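Local coordinates for formate dehydrogenase subunit beta (Desulfovibrio gigas, PDB 1H0H), which serves as the electron-transfer subunit of formate dehydrogenase, carrying three [4Fe-4S] clusters for the reversible oxidation of formate to carbon dioxide, at residues 111-116 with 130-135. Numbering follows the deposited sequence.
Sequences EDYESV and ESNQMA
In the 4Fe-4S dicluster domain, the first turn of helix 113-119 packs against the end of a loop that runs into strand 134-135, the partner of strand 126-127 in a two-stranded antiparallel sheet. Y113, N132 and M134 carry most of the contact. The Y113 side chain leaves the helix toward the loop, with CG in the crowded position between the backbone N and the carbonyl carbon (chi1 76°), and crosses the N132 side chain at about a right angle. The N132 amide approaches CD2 and CE2 of the ring obliquely, the two planes being 59° apart; its OD1 lies 3.4 Å from Y113 CD2, a van der Waals contact. ND2 donates a hydrogen bond to the carbonyl oxygen of L110, the residue before E111, which ties the loop to the chain leading into the helix. K127 of the neighbouring strand touches Y113, N132 and M134 alike, and F103 packs on both M134 and V116.

Deeper in, M134 reaches across to the helix with its chain extended through chi2 and bent at chi3 (-65°). Its SD rests 3.9 Å from Y113 CB. V116 is buried on the cluster side, its side chain about 4 Å from that of C80, a ligand of cluster #3, at the nearest atoms. D112 is the N-cap: its OD2 takes a 2.6 Å hydrogen bond from S115 OG, and its OD1 a weak one from S115 N. At the buried end, the methyl CE of M134 lies 3.9 Å from V116 CG1.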
ATOM      1  N   GLU B 111     -43.351 -19.923  23.003  1.00 19.29           N
ATOM      2  CA  GLU B 111     -44.429 -20.064  22.040  1.00 22.71           C
ATOM      3  C   GLU B 111     -44.667 -18.727  21.316  1.00 22.98           C
ATOM      4  O   GLU B 111     -45.013 -18.719  20.136  1.00 23.98           O
ATOM      5  CB  GLU B 111     -45.710 -20.621  22.670  1.00 23.74           C
ATOM      6  CG  GLU B 111     -46.453 -19.681  23.597  1.00 25.80           C
ATOM      7  CD  GLU B 111     -47.722 -20.300  24.172  0.50 26.85           C
ATOM      8  OE1 GLU B 111     -47.726 -21.518  24.471  0.50 27.40           O
ATOM      9  OE2 GLU B 111     -48.726 -19.567  24.331  0.50 27.06           O
ATOM     10  N   ASP B 112     -44.445 -17.609  22.011  1.00 20.96           N
ATOM     11  CA  ASP B 112     -44.720 -16.307  21.423  1.00 20.61           C
ATOM     12  C   ASP B 112     -43.471 -15.463  21.180  1.00 20.05           C
ATOM     13  O   ASP B 112     -43.172 -14.508  21.892  1.00 20.30           O
ATOM     14  CB  ASP B 112     -45.729 -15.539  22.270  1.00 21.31           C
ATOM     15  CG  ASP B 112     -46.165 -14.238  21.618  1.00 22.47           C
ATOM     16  OD1 ASP B 112     -45.856 -14.030  20.419  1.00 21.14           O
ATOM     17  OD2 ASP B 112     -46.836 -13.375  22.239  1.00 23.14           O
ATOM     18  N   TYR B 113     -42.737 -15.789  20.145  1.00 19.27           N
ATOM     19  CA  TYR B 113     -41.548 -15.006  19.897  1.00 20.50           C
ATOM     20  C   TYR B 113     -41.843 -13.634  19.280  1.00 19.96           C
ATOM     21  O   TYR B 113     -41.063 -12.711  19.454  1.00 18.86           O
ATOM     22  CB  TYR B 113     -40.594 -15.762  18.991  1.00 21.66           C
ATOM     23  CG  TYR B 113     -41.046 -15.761  17.556  1.00 23.64           C
ATOM     24  CD1 TYR B 113     -40.750 -14.700  16.732  1.00 25.64           C
ATOM     25  CD2 TYR B 113     -41.773 -16.822  17.032  1.00 25.49           C
ATOM     26  CE1 TYR B 113     -41.145 -14.688  15.422  1.00 27.25           C
ATOM     27  CE2 TYR B 113     -42.175 -16.818  15.711  1.00 26.55           C
ATOM     28  CZ  TYR B 113     -41.858 -15.742  14.921  1.00 27.61           C
ATOM     29  OH  TYR B 113     -42.235 -15.692  13.595  1.00 31.49           O
ATOM     30  N   GLU B 114     -42.942 -13.501  18.543  1.00 19.59           N
ATOM     31  CA  GLU B 114     -43.192 -12.249  17.850  1.00 19.47           C
ATOM     32  C   GLU B 114     -43.311 -11.083  18.810  1.00 19.24           C
ATOM     33  O   GLU B 114     -42.846  -9.973  18.512  1.00 19.02           O
ATOM     34  CB  GLU B 114     -44.437 -12.327  16.979  1.00 20.13           C
ATOM     35  CG  GLU B 114     -44.318 -13.291  15.826  1.00 22.81           C
ATOM     36  CD  GLU B 114     -45.611 -13.371  15.055  1.00 24.92           C
ATOM     37  OE1 GLU B 114     -45.945 -12.363  14.403  1.00 26.83           O
ATOM     38  OE2 GLU B 114     -46.321 -14.404  15.147  1.00 26.53           O
ATOM     39  N   SER B 115     -43.929 -11.345  19.956  1.00 17.86           N
ATOM     40  CA  SER B 115     -44.172 -10.317  20.944  1.00 17.83           C
ATOM     41  C   SER B 115     -42.854  -9.862  21.536  1.00 16.61           C
ATOM     42  O   SER B 115     -42.694  -8.684  21.848  1.00 15.17           O
ATOM     43  CB  SER B 115     -45.091 -10.831  22.053  1.00 18.65           C
ATOM     44  OG  SER B 115     -46.450 -10.895  21.614  1.00 19.29           O
ATOM     45  N   VAL B 116     -41.909 -10.795  21.658  1.00 17.80           N
ATOM     46  CA  VAL B 116     -40.575 -10.490  22.192  1.00 16.85           C
ATOM     47  C   VAL B 116     -39.885  -9.524  21.216  1.00 17.26           C
ATOM     48  O   VAL B 116     -39.372  -8.486  21.629  1.00 16.51           O
ATOM     49  CB  VAL B 116     -39.741 -11.783  22.388  1.00 17.27           C
ATOM     50  CG1 VAL B 116     -38.282 -11.489  22.817  1.00 15.60           C
ATOM     51  CG2 VAL B 116     -40.411 -12.674  23.406  1.00 16.82           C
ATOM     52  N   GLU B 130     -35.325 -21.953  11.119  1.00 20.12           N
ATOM     53  CA  GLU B 130     -35.922 -23.255  11.368  1.00 20.45           C
ATOM     54  C   GLU B 130     -36.666 -23.461  12.710  1.00 20.13           C
ATOM     55  O   GLU B 130     -37.265 -24.514  12.919  1.00 19.32           O
ATOM     56  CB  GLU B 130     -34.848 -24.329  11.153  0.50 21.04           C
ATOM     57  CG  GLU B 130     -34.234 -24.322   9.749  0.50 21.70           C
ATOM     58  CD  GLU B 130     -33.166 -23.247   9.523  0.50 21.54           C
ATOM     59  OE1 GLU B 130     -32.969 -22.374  10.397  0.50 21.38           O
ATOM     60  OE2 GLU B 130     -32.517 -23.275   8.453  0.50 21.43           O
ATOM     61  N   SER B 131     -36.661 -22.463  13.591  1.00 17.89           N
ATOM     62  CA  SER B 131     -37.299 -22.602  14.894  1.00 16.82           C
ATOM     63  C   SER B 131     -37.540 -21.228  15.484  1.00 16.57           C
ATOM     64  O   SER B 131     -37.346 -20.213  14.801  1.00 15.80           O
ATOM     65  CB  SER B 131     -36.411 -23.406  15.846  1.00 16.93           C
ATOM     66  OG  SER B 131     -35.370 -22.609  16.376  1.00 16.34           O
ATOM     67  N   ASN B 132     -37.981 -21.196  16.739  1.00 14.78           N
ATOM     68  CA  ASN B 132     -38.230 -19.935  17.421  1.00 16.76           C
ATOM     69  C   ASN B 132     -37.006 -19.385  18.126  1.00 16.28           C
ATOM     70  O   ASN B 132     -37.096 -18.368  18.807  1.00 16.87           O
ATOM     71  CB  ASN B 132     -39.355 -20.066  18.438  1.00 17.64           C
ATOM     72  CG  ASN B 132     -40.704 -20.126  17.796  1.00 18.57           C
ATOM     73  OD1 ASN B 132     -40.816 -20.093  16.579  1.00 17.99           O
ATOM     74  ND2 ASN B 132     -41.756 -20.242  18.619  1.00 19.61           N
ATOM     75  N   GLN B 133     -35.871 -20.059  17.983  1.00 14.12           N
ATOM     76  CA  GLN B 133     -34.670 -19.575  18.637  1.00 15.45           C
ATOM     77  C   GLN B 133     -34.284 -18.203  18.141  1.00 14.74           C
ATOM     78  O   GLN B 133     -34.279 -17.962  16.932  1.00 15.31           O
ATOM     79  CB  GLN B 133     -33.492 -20.517  18.419  1.00 16.69           C
ATOM     80  CG  GLN B 133     -32.376 -20.265  19.400  1.00 17.06           C
ATOM     81  CD  GLN B 133     -31.323 -21.358  19.366  1.00 18.69           C
ATOM     82  OE1 GLN B 133     -31.644 -22.527  19.099  1.00 19.43           O
ATOM     83  NE2 GLN B 133     -30.083 -20.999  19.660  1.00 16.88           N
ATOM     84  N   MET B 134     -33.906 -17.338  19.070  1.00 14.34           N
ATOM     85  CA  MET B 134     -33.498 -15.973  18.754  1.00 14.88           C
ATOM     86  C   MET B 134     -32.109 -15.636  19.299  1.00 15.11           C
ATOM     87  O   MET B 134     -31.679 -16.175  20.311  1.00 15.14           O
ATOM     88  CB  MET B 134     -34.526 -14.988  19.293  1.00 16.62           C
ATOM     89  CG  MET B 134     -35.888 -15.037  18.566  1.00 17.60           C
ATOM     90  SD  MET B 134     -37.114 -13.937  19.328  1.00 18.07           S
ATOM     91  CE  MET B 134     -37.275 -14.727  20.929  1.00 18.10           C
ATOM     92  N   ALA B 135     -31.396 -14.734  18.631  1.00 15.45           N
ATOM     93  CA  ALA B 135     -30.076 -14.328  19.104  1.00 16.56           C
ATOM     94  C   ALA B 135     -29.833 -12.871  18.758  1.00 17.33           C
ATOM     95  O   ALA B 135     -30.570 -12.293  17.967  1.00 17.46           O
ATOM     96  CB  ALA B 135     -28.968 -15.240  18.529  1.00 17.59           C
TER